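Local coordinates for uncharacterized protein (Bacillus thuringiensis serovar kurstaki, PDB 4XE7) that probably polymerises into actin-like filaments that segregate plasmid DNA, as other bacterial ParM proteins do, and is seen here without nucleotide, at residues A[42-47]-A[89-94]; A[71-76]-A[177-182]; A[278-283]-A[327-332]. One frame throughout, in Å; residues are numbered along the deposited sequence.

Contact 1 of 3, residues A[42-47]-A[89-94]; sequences IAEAPP and RAWYVG
Tyr92 and Ala43 exchange two backbone hydrogen bonds at the heart of an antiparallel ladder, where strands 33-45 and 90-93 lie next to each other in the eight-stranded mixed sheet of this actin-like fold. The bond from Tyr92 N to Ala43 O measures 2.7 Å with an N-H...O angle of 166°, whereas its return, Ala43 N to Tyr92 O, is more bent. Ile42 with Val93 and Glu44 with Trp91 form the flanking non-hydrogen-bonded pairs.

Tyr92 can be followed outward. Its CB, against Ala43 CB and Ala43 O, points to the face that also carries Ala43 and Ala45. CG is anti to the carbonyl carbon (chi1 -66°), and Ala45 CB sits over the ring centre, 3.6 Å from the centroid and only 4° off the normal, a CH-pi contact nearly equidistant from all six carbons. At the far end CZ and OH meet Pro46 CD, the proline crossing the tyrosine at about a right angle. Tyr96, edge-to-face, and His74 add further aromatic contacts to Tyr92.

Ile42, on the face shared with Val93, sets CD1 3.7 Å from Trp91 CZ3, and Ile128 of helix 123-140 touches both side chains. Glu44 runs beside the indole, its CG on CZ3 and CH2, before its carboxylate meets Arg89. That salt bridge rests on charge alone: Glu44 OE1 is 3.3 Å from Arg89 NH1 but stands over the guanidinium face, while Arg89 NE pairs with Asp85. Two waters donate to Ala45 O; one accepts from Ala90 N, and the other, lying in the guanidinium plane, accepts from Arg89 NH1 at 3.1 Å.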
loop_
_atom_site.group_PDB
_atom_site.type_symbol
_atom_site.label_atom_id
_atom_site.label_comp_id
_atom_site.label_asym_id
_atom_site.label_seq_id
_atom_site.Cartn_x
_atom_site.Cartn_y
_atom_site.Cartn_z
ATOM N N ILE A 42 -15.339 -1.499 9.014
ATOM C CA ILE A 42 -16.257 -2.623 9.179
ATOM C C ILE A 42 -17.672 -2.134 9.501
ATOM O O ILE A 42 -17.868 -0.993 9.916
ATOM C CB ILE A 42 -15.753 -3.597 10.273
ATOM C CG1 ILE A 42 -15.882 -2.971 11.658
ATOM C CG2 ILE A 42 -14.293 -4.036 9.973
ATOM C CD1 ILE A 42 -15.428 -3.887 12.789
ATOM N N ALA A 43 -18.655 -3.000 9.280
ATOM C CA ALA A 43 -20.061 -2.690 9.558
ATOM C C ALA A 43 -20.810 -3.985 9.860
ATOM O O ALA A 43 -20.624 -4.978 9.155
ATOM C CB ALA A 43 -20.706 -1.940 8.371
ATOM N N GLU A 44 -21.641 -3.983 10.905
ATOM C CA GLU A 44 -22.420 -5.167 11.267
ATOM C C GLU A 44 -23.314 -5.605 10.095
ATOM O O GLU A 44 -23.903 -4.771 9.407
ATOM C CB GLU A 44 -23.264 -4.906 12.532
ATOM C CG GLU A 44 -22.443 -4.719 13.836
ATOM C CD GLU A 44 -23.300 -4.761 15.109
ATOM O OE1 GLU A 44 -24.498 -5.112 15.030
ATOM O OE2 GLU A 44 -22.766 -4.476 16.203
ATOM N N ALA A 45 -23.395 -6.913 9.870
ATOM C CA ALA A 45 -24.067 -7.458 8.686
ATOM C C ALA A 45 -25.057 -8.551 9.050
ATOM O O ALA A 45 -24.915 -9.183 10.101
ATOM C CB ALA A 45 -23.025 -8.001 7.690
ATOM N N PRO A 46 -26.069 -8.778 8.186
ATOM C CA PRO A 46 -27.015 -9.886 8.360
ATOM C C PRO A 46 -26.304 -11.236 8.345
ATOM O O PRO A 46 -25.236 -11.368 7.731
ATOM C CB PRO A 46 -27.953 -9.759 7.145
ATOM C CG PRO A 46 -27.775 -8.392 6.642
ATOM C CD PRO A 46 -26.391 -7.959 6.999
ATOM N N PRO A 47 -26.889 -12.235 9.018
ATOM C CA PRO A 47 -26.265 -13.561 9.128
ATOM C C PRO A 47 -26.136 -14.272 7.779
ATOM O O PRO A 47 -25.221 -15.071 7.582
ATOM C CB PRO A 47 -27.211 -14.320 10.072
ATOM C CG PRO A 47 -28.501 -13.563 10.039
ATOM C CD PRO A 47 -28.129 -12.128 9.807
ATOM N N ARG A 89 -21.507 -12.395 15.089
ATOM C CA ARG A 89 -22.091 -11.628 13.990
ATOM C C ARG A 89 -21.293 -11.716 12.711
ATOM O O ARG A 89 -20.070 -11.886 12.737
ATOM C CB ARG A 89 -22.171 -10.150 14.350
ATOM C CG ARG A 89 -22.963 -9.870 15.553
ATOM C CD ARG A 89 -22.801 -8.436 15.990
ATOM N NE ARG A 89 -23.687 -8.233 17.121
ATOM C CZ ARG A 89 -24.999 -8.129 17.002
ATOM N NH1 ARG A 89 -25.568 -8.190 15.801
ATOM N NH2 ARG A 89 -25.747 -7.957 18.083
ATOM N N ALA A 90 -21.982 -11.526 11.595
ATOM C CA ALA A 90 -21.314 -11.357 10.328
ATOM C C ALA A 90 -20.978 -9.873 10.109
ATOM O O ALA A 90 -21.553 -8.993 10.763
ATOM C CB ALA A 90 -22.180 -11.896 9.200
ATOM N N TRP A 91 -20.047 -9.612 9.190
ATOM C CA TRP A 91 -19.499 -8.280 8.976
ATOM C C TRP A 91 -19.366 -7.918 7.507
ATOM O O TRP A 91 -19.037 -8.760 6.671
ATOM C CB TRP A 91 -18.116 -8.153 9.646
ATOM C CG TRP A 91 -18.203 -8.252 11.125
ATOM C CD1 TRP A 91 -18.102 -9.385 11.870
ATOM C CD2 TRP A 91 -18.469 -7.187 12.041
ATOM N NE1 TRP A 91 -18.293 -9.098 13.198
ATOM C CE2 TRP A 91 -18.514 -7.749 13.333
ATOM C CE3 TRP A 91 -18.679 -5.810 11.900
ATOM C CZ2 TRP A 91 -18.744 -6.985 14.480
ATOM C CZ3 TRP A 91 -18.918 -5.046 13.040
ATOM C CH2 TRP A 91 -18.944 -5.638 14.313
ATOM N N TYR A 92 -19.629 -6.649 7.212
ATOM C CA TYR A 92 -19.220 -6.029 5.974
ATOM C C TYR A 92 -17.833 -5.473 6.213
ATOM O O TYR A 92 -17.591 -4.852 7.252
ATOM C CB TYR A 92 -20.187 -4.912 5.572
ATOM C CG TYR A 92 -21.578 -5.383 5.222
ATOM C CD1 TYR A 92 -21.771 -6.517 4.448
ATOM C CD2 TYR A 92 -22.700 -4.686 5.661
ATOM C CE1 TYR A 92 -23.032 -6.939 4.120
ATOM C CE2 TYR A 92 -23.966 -5.103 5.339
ATOM C CZ TYR A 92 -24.127 -6.230 4.563
ATOM O OH TYR A 92 -25.384 -6.663 4.226
ATOM N N VAL A 93 -16.918 -5.698 5.276
ATOM C CA VAL A 93 -15.525 -5.312 5.485
ATOM C C VAL A 93 -14.965 -4.561 4.289
ATOM O O VAL A 93 -15.170 -4.971 3.154
ATOM C CB VAL A 93 -14.630 -6.550 5.752
ATOM C CG1 VAL A 93 -13.229 -6.123 6.225
ATOM C CG2 VAL A 93 -15.267 -7.465 6.771
ATOM N N GLY A 94 -14.233 -3.480 4.539
ATOM C CA GLY A 94 -13.528 -2.787 3.477
ATOM C C GLY A 94 -14.416 -1.911 2.622
ATOM O O GLY A 94 -15.301 -1.218 3.140
HETATM O O HOH W 1 -24.868 -11.483 11.411
HETATM O O HOH W 2 -24.866 -8.144 12.784
#

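Contact 2 of 3, residues A[71-76]-A[177-182]; sequences ELLHVR and VEFLDG
Arg76 and Glu178 form an antiparallel hydrogen-bonded pair, Arg76 N to Glu178 O and Glu178 N to Arg76 O both 2.8 Å, on strand segments 73-76 and 177-179 whose directions differ by 133°. A third backbone bond, Leu180 N to His74 O, extends the ladder past the non-hydrogen-bonded pair Val75-Phe179.

The side chains divide between two faces of the large mixed sheet. Val75 and Phe179 lie side by side, Val75 CG1 at 3.8 Å from Phe179 CD2, while Leu73 CD2 meets the ring's edge near CE2. Val177 CG1 completes this apolar row against Val75 CB, and Thr132 and Ala135 of helix 123-140 cover it.

On the face bearing Arg76 and Glu178, His74 has CG anti to its backbone N (chi1 174°), which sets this root of the ring 4.0 Å from Leu180 CB. That methylene stands over the centre of the imidazole, 10° off its normal, with Leu180 CD1 over the same face near NE2. Asp181 CB touches both His74 CB and Leu72 CD2, the latter at 3.7 Å.

A water bridges His74 ND1 and Asp181 OD2, donating to the carboxylate. His74 NE2 bonds Pro46 O and Asp181 OD2 also pairs with Lys53; with ND1 and OD2 4.8 Å apart, the carboxylate could favour a second proton on the imidazole, at ND1, though Lys53 would probably offset this.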
loop_
_atom_site.group_PDB
_atom_site.type_symbol
_atom_site.label_atom_id
_atom_site.label_comp_id
_atom_site.label_asym_id
_atom_site.label_seq_id
_atom_site.Cartn_x
_atom_site.Cartn_y
_atom_site.Cartn_z
ATOM N N GLU A 71 -14.006 -6.189 -3.390
ATOM C CA GLU A 71 -15.070 -5.196 -3.569
ATOM C C GLU A 71 -16.298 -5.538 -2.726
ATOM O O GLU A 71 -17.031 -4.659 -2.264
ATOM C CB GLU A 71 -15.470 -5.093 -5.051
ATOM C CG GLU A 71 -14.348 -4.595 -5.960
ATOM C CD GLU A 71 -14.733 -4.561 -7.438
ATOM O OE1 GLU A 71 -15.910 -4.837 -7.768
ATOM O OE2 GLU A 71 -13.849 -4.259 -8.271
ATOM N N LEU A 72 -16.515 -6.827 -2.516
ATOM C CA LEU A 72 -17.671 -7.259 -1.754
ATOM C C LEU A 72 -17.261 -8.264 -0.691
ATOM O O LEU A 72 -17.210 -9.467 -0.949
ATOM C CB LEU A 72 -18.724 -7.851 -2.692
ATOM C CG LEU A 72 -20.187 -7.757 -2.273
ATOM C CD1 LEU A 72 -21.067 -8.257 -3.418
ATOM C CD2 LEU A 72 -20.466 -8.548 -1.006
ATOM N N LEU A 73 -16.977 -7.768 0.508
ATOM C CA LEU A 73 -16.585 -8.641 1.604
ATOM C C LEU A 73 -17.661 -8.675 2.672
ATOM O O LEU A 73 -17.871 -7.703 3.404
ATOM C CB LEU A 73 -15.243 -8.198 2.212
ATOM C CG LEU A 73 -14.065 -8.291 1.245
ATOM C CD1 LEU A 73 -12.853 -7.599 1.813
ATOM C CD2 LEU A 73 -13.749 -9.752 0.896
ATOM N N HIS A 74 -18.338 -9.813 2.745
ATOM C CA HIS A 74 -19.403 -10.034 3.709
ATOM C C HIS A 74 -19.093 -11.360 4.369
ATOM O O HIS A 74 -19.324 -12.413 3.784
ATOM C CB HIS A 74 -20.771 -10.035 3.022
ATOM C CG HIS A 74 -21.909 -10.390 3.925
ATOM N ND1 HIS A 74 -23.147 -10.767 3.444
ATOM C CD2 HIS A 74 -22.004 -10.428 5.275
ATOM C CE1 HIS A 74 -23.953 -11.021 4.459
ATOM N NE2 HIS A 74 -23.285 -10.826 5.581
ATOM N N VAL A 75 -18.524 -11.310 5.569
ATOM C CA VAL A 75 -17.939 -12.515 6.152
ATOM C C VAL A 75 -18.422 -12.830 7.553
ATOM O O VAL A 75 -18.879 -11.951 8.290
ATOM C CB VAL A 75 -16.401 -12.414 6.179
ATOM C CG1 VAL A 75 -15.872 -12.288 4.763
ATOM C CG2 VAL A 75 -15.959 -11.212 7.020
ATOM N N ARG A 76 -18.336 -14.109 7.902
ATOM C CA ARG A 76 -18.485 -14.546 9.276
ATOM C C ARG A 76 -17.124 -15.003 9.796
ATOM O O ARG A 76 -16.514 -15.916 9.235
ATOM C CB ARG A 76 -19.506 -15.681 9.380
ATOM C CG ARG A 76 -19.627 -16.254 10.758
ATOM C CD ARG A 76 -20.371 -15.299 11.670
ATOM N NE ARG A 76 -20.438 -15.813 13.034
ATOM C CZ ARG A 76 -21.340 -16.694 13.457
ATOM N NH1 ARG A 76 -22.260 -17.162 12.627
ATOM N NH2 ARG A 76 -21.319 -17.105 14.709
ATOM N N VAL A 177 -12.898 -18.032 8.606
ATOM C CA VAL A 177 -13.539 -16.959 7.870
ATOM C C VAL A 177 -14.459 -17.559 6.820
ATOM O O VAL A 177 -14.009 -18.271 5.919
ATOM C CB VAL A 177 -12.513 -16.040 7.169
ATOM C CG1 VAL A 177 -13.232 -14.882 6.501
ATOM C CG2 VAL A 177 -11.451 -15.540 8.163
ATOM N N GLU A 178 -15.749 -17.280 6.932
ATOM C CA GLU A 178 -16.700 -17.791 5.957
ATOM C C GLU A 178 -17.225 -16.658 5.095
ATOM O O GLU A 178 -17.747 -15.670 5.608
ATOM C CB GLU A 178 -17.858 -18.513 6.644
ATOM C CG GLU A 178 -18.873 -19.053 5.654
ATOM C CD GLU A 178 -20.086 -19.667 6.317
ATOM O OE1 GLU A 178 -20.105 -19.787 7.564
ATOM O OE2 GLU A 178 -21.031 -20.014 5.581
ATOM N N PHE A 179 -17.060 -16.793 3.786
ATOM C CA PHE A 179 -17.554 -15.789 2.859
ATOM C C PHE A 179 -19.055 -16.024 2.601
ATOM O O PHE A 179 -19.465 -17.122 2.225
ATOM C CB PHE A 179 -16.768 -15.823 1.539
ATOM C CG PHE A 179 -15.302 -15.441 1.669
ATOM C CD1 PHE A 179 -14.324 -16.418 1.819
ATOM C CD2 PHE A 179 -14.907 -14.111 1.609
ATOM C CE1 PHE A 179 -12.972 -16.073 1.916
ATOM C CE2 PHE A 179 -13.557 -13.756 1.700
ATOM C CZ PHE A 179 -12.587 -14.742 1.851
ATOM N N LEU A 180 -19.864 -14.994 2.819
ATOM C CA LEU A 180 -21.314 -15.112 2.708
ATOM C C LEU A 180 -21.823 -14.504 1.393
ATOM O O LEU A 180 -22.996 -14.638 1.039
ATOM C CB LEU A 180 -21.984 -14.437 3.908
ATOM C CG LEU A 180 -21.641 -15.076 5.255
ATOM C CD1 LEU A 180 -22.186 -14.252 6.401
ATOM C CD2 LEU A 180 -22.188 -16.486 5.314
ATOM N N ASP A 181 -20.921 -13.840 0.676
ATOM C CA ASP A 181 -21.255 -13.184 -0.584
ATOM C C ASP A 181 -19.983 -12.950 -1.402
ATOM O O ASP A 181 -18.883 -13.298 -0.965
ATOM C CB ASP A 181 -21.974 -11.855 -0.324
ATOM C CG ASP A 181 -22.876 -11.436 -1.484
ATOM O OD1 ASP A 181 -22.752 -12.026 -2.580
ATOM O OD2 ASP A 181 -23.714 -10.523 -1.302
ATOM N N GLY A 182 -20.139 -12.366 -2.587
ATOM C CA GLY A 182 -19.009 -12.023 -3.432
ATOM C C GLY A 182 -18.374 -13.229 -4.103
ATOM O O GLY A 182 -18.956 -14.316 -4.159
HETATM O O HOH W 3 -24.255 -9.462 1.191
#

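Contact 3 of 3, residues A[278-283]-A[327-332]; sequences RFMENE and VKWGPV
Phe279 and Trp329 form an offset edge-to-face pair where the C-terminal end of helix 265-279 meets the two-stranded antiparallel hairpin 326-329/332-335. The indole edge is directed at the phenyl face, with planes at 82° and six-membered ring centroids 5.5 Å apart. Trp329 CE3 reaches Phe279 CG at 3.6 Å, and Trp329 CB makes an off-centre CH-pi contact with the phenyl ring, 30° off its normal.

The two rings and their surroundings are the tightly packed part. Val327 CG1 meets Phe279 CE2 at 3.6 Å, and the carbonyl oxygens of Val327 and Val332 approach the phenyl edge near the ring plane. Met280 bends at chi2 (-54°), which turns SD; from there an extended chi3 carries CE to the indole edge, 3.4 Å from Trp329 CH2. Leu285 of helix 283-289 touches the side chains of Phe279, Met280 and Trp329, and Pro296 packs on Val327 and Trp329.

The looser side is the hairpin's type II' turn, Trp329 to Val332, closed by backbone bonds between those two residues and carrying the solvent-exposed Gly330 and Pro331. No hydrogen bond joins the two segments.

Next to it lies partly exposed Asn282, at the N-cap of helix 283-289, where its OD1 accepts from Ile284 N. Its ND2 bonds Glu334 of the hairpin and approaches Val332 tip to tip, 3.5 Å from Val332 CG1.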
loop_
_atom_site.group_PDB
_atom_site.type_symbol
_atom_site.label_atom_id
_atom_site.label_comp_id
_atom_site.label_asym_id
_atom_site.label_seq_id
_atom_site.Cartn_x
_atom_site.Cartn_y
_atom_site.Cartn_z
ATOM N N ARG A 278 -4.531 24.660 -22.568
ATOM C CA ARG A 278 -4.005 24.325 -23.886
ATOM C C ARG A 278 -5.030 23.724 -24.836
ATOM O O ARG A 278 -5.037 24.062 -26.011
ATOM C CB ARG A 278 -2.823 23.390 -23.748
ATOM C CG ARG A 278 -1.563 24.197 -23.741
ATOM C CD ARG A 278 -0.989 24.349 -25.128
ATOM N NE ARG A 278 -0.229 23.154 -25.404
ATOM C CZ ARG A 278 0.950 22.905 -24.858
ATOM N NH1 ARG A 278 1.506 23.796 -24.046
ATOM N NH2 ARG A 278 1.577 21.774 -25.138
ATOM N N PHE A 279 -5.898 22.850 -24.339
ATOM C CA PHE A 279 -6.995 22.367 -25.162
ATOM C C PHE A 279 -7.864 23.529 -25.623
ATOM O O PHE A 279 -8.337 23.532 -26.755
ATOM C CB PHE A 279 -7.848 21.330 -24.417
ATOM C CG PHE A 279 -7.349 19.922 -24.580
ATOM C CD1 PHE A 279 -7.799 19.131 -25.627
ATOM C CD2 PHE A 279 -6.421 19.388 -23.691
ATOM C CE1 PHE A 279 -7.344 17.828 -25.789
ATOM C CE2 PHE A 279 -5.959 18.081 -23.845
ATOM C CZ PHE A 279 -6.422 17.301 -24.905
ATOM N N MET A 280 -8.041 24.534 -24.772
ATOM C CA MET A 280 -8.875 25.672 -25.154
ATOM C C MET A 280 -8.170 26.600 -26.148
ATOM O O MET A 280 -8.731 27.617 -26.550
ATOM C CB MET A 280 -9.336 26.451 -23.911
ATOM C CG MET A 280 -10.268 25.617 -22.955
ATOM S SD MET A 280 -11.731 24.865 -23.761
ATOM C CE MET A 280 -12.429 23.874 -22.459
ATOM N N GLU A 281 -6.963 26.243 -26.583
ATOM C CA GLU A 281 -6.342 26.938 -27.712
ATOM C C GLU A 281 -6.736 26.248 -29.019
ATOM O O GLU A 281 -6.672 26.844 -30.093
ATOM C CB GLU A 281 -4.808 26.990 -27.577
ATOM C CG GLU A 281 -4.309 27.718 -26.314
ATOM C CD GLU A 281 -2.805 27.550 -26.088
ATOM O OE1 GLU A 281 -2.136 26.951 -26.954
ATOM O OE2 GLU A 281 -2.288 28.009 -25.041
ATOM N N ASN A 282 -7.139 24.986 -28.908
ATOM C CA ASN A 282 -7.604 24.197 -30.041
ATOM C C ASN A 282 -8.958 24.693 -30.549
ATOM O O ASN A 282 -9.854 24.999 -29.763
ATOM C CB ASN A 282 -7.681 22.722 -29.639
ATOM C CG ASN A 282 -7.937 21.795 -30.812
ATOM O OD1 ASN A 282 -8.941 21.909 -31.494
ATOM N ND2 ASN A 282 -7.028 20.853 -31.028
ATOM N N GLU A 283 -9.104 24.780 -31.869
ATOM C CA GLU A 283 -10.278 25.413 -32.453
ATOM C C GLU A 283 -11.558 24.579 -32.276
ATOM O O GLU A 283 -12.649 25.126 -32.176
ATOM C CB GLU A 283 -10.040 25.701 -33.939
ATOM C CG GLU A 283 -8.992 26.791 -34.200
ATOM C CD GLU A 283 -9.423 28.156 -33.684
ATOM O OE1 GLU A 283 -10.640 28.446 -33.700
ATOM O OE2 GLU A 283 -8.547 28.937 -33.252
ATOM N N VAL A 327 -2.796 13.625 -24.222
ATOM C CA VAL A 327 -4.121 13.564 -23.619
ATOM C C VAL A 327 -5.187 13.502 -24.700
ATOM O O VAL A 327 -5.110 14.239 -25.688
ATOM C CB VAL A 327 -4.361 14.786 -22.721
ATOM C CG1 VAL A 327 -5.794 14.825 -22.232
ATOM C CG2 VAL A 327 -3.372 14.782 -21.559
ATOM N N LYS A 328 -6.166 12.610 -24.535
ATOM C CA LYS A 328 -7.311 12.597 -25.429
ATOM C C LYS A 328 -8.523 13.104 -24.664
ATOM O O LYS A 328 -8.878 12.554 -23.626
ATOM C CB LYS A 328 -7.580 11.200 -25.991
ATOM C CG LYS A 328 -8.532 11.219 -27.181
ATOM C CD LYS A 328 -8.839 9.826 -27.737
ATOM C CE LYS A 328 -10.011 9.157 -27.018
ATOM N NZ LYS A 328 -10.508 7.939 -27.729
ATOM N N TRP A 329 -9.121 14.180 -25.162
ATOM C CA TRP A 329 -10.340 14.737 -24.594
ATOM C C TRP A 329 -11.440 14.585 -25.652
ATOM O O TRP A 329 -11.471 15.304 -26.661
ATOM C CB TRP A 329 -10.132 16.202 -24.185
ATOM C CG TRP A 329 -11.231 16.763 -23.338
ATOM C CD1 TRP A 329 -12.295 16.085 -22.823
ATOM C CD2 TRP A 329 -11.372 18.120 -22.908
ATOM N NE1 TRP A 329 -13.090 16.933 -22.089
ATOM C CE2 TRP A 329 -12.554 18.190 -22.137
ATOM C CE3 TRP A 329 -10.620 19.285 -23.101
ATOM C CZ2 TRP A 329 -13.000 19.383 -21.555
ATOM C CZ3 TRP A 329 -11.074 20.474 -22.534
ATOM C CH2 TRP A 329 -12.248 20.508 -21.764
ATOM N N GLY A 330 -12.326 13.618 -25.442
ATOM C CA GLY A 330 -13.234 13.214 -26.500
ATOM C C GLY A 330 -12.364 12.770 -27.659
ATOM O O GLY A 330 -11.389 12.056 -27.447
ATOM N N PRO A 331 -12.679 13.225 -28.883
ATOM C CA PRO A 331 -11.930 12.802 -30.066
ATOM C C PRO A 331 -10.656 13.609 -30.320
ATOM O O PRO A 331 -9.938 13.331 -31.289
ATOM C CB PRO A 331 -12.927 13.040 -31.189
ATOM C CG PRO A 331 -13.678 14.242 -30.731
ATOM C CD PRO A 331 -13.797 14.116 -29.235
ATOM N N VAL A 332 -10.383 14.602 -29.482
ATOM C CA VAL A 332 -9.230 15.472 -29.713
ATOM C C VAL A 332 -8.025 15.023 -28.896
ATOM O O VAL A 332 -8.148 14.735 -27.704
ATOM C CB VAL A 332 -9.548 16.944 -29.375
ATOM C CG1 VAL A 332 -8.352 17.856 -29.728
ATOM C CG2 VAL A 332 -10.775 17.388 -30.142
#

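Contacts 1 and 2 are neighbouring seams of one sheet, their centres 8 Å apart, whereas contact 3 lies about 46 and 44 Å from them, between centres, on a peripheral helix and hairpin. Strand 90-93 of contact 1 joins strand 73-79 of contact 2 through probable hydrogen bonds, including Trp91 N to Val75 O at 2.8 Å, and helix 123-140 covers one face of both. Each of these partly buried contacts combines a backbone ladder with bound water. Contact 3, also partly buried, has no backbone bonds across it and relies on aromatic and apolar side chains; CH-pi contacts to a ring occur in all three.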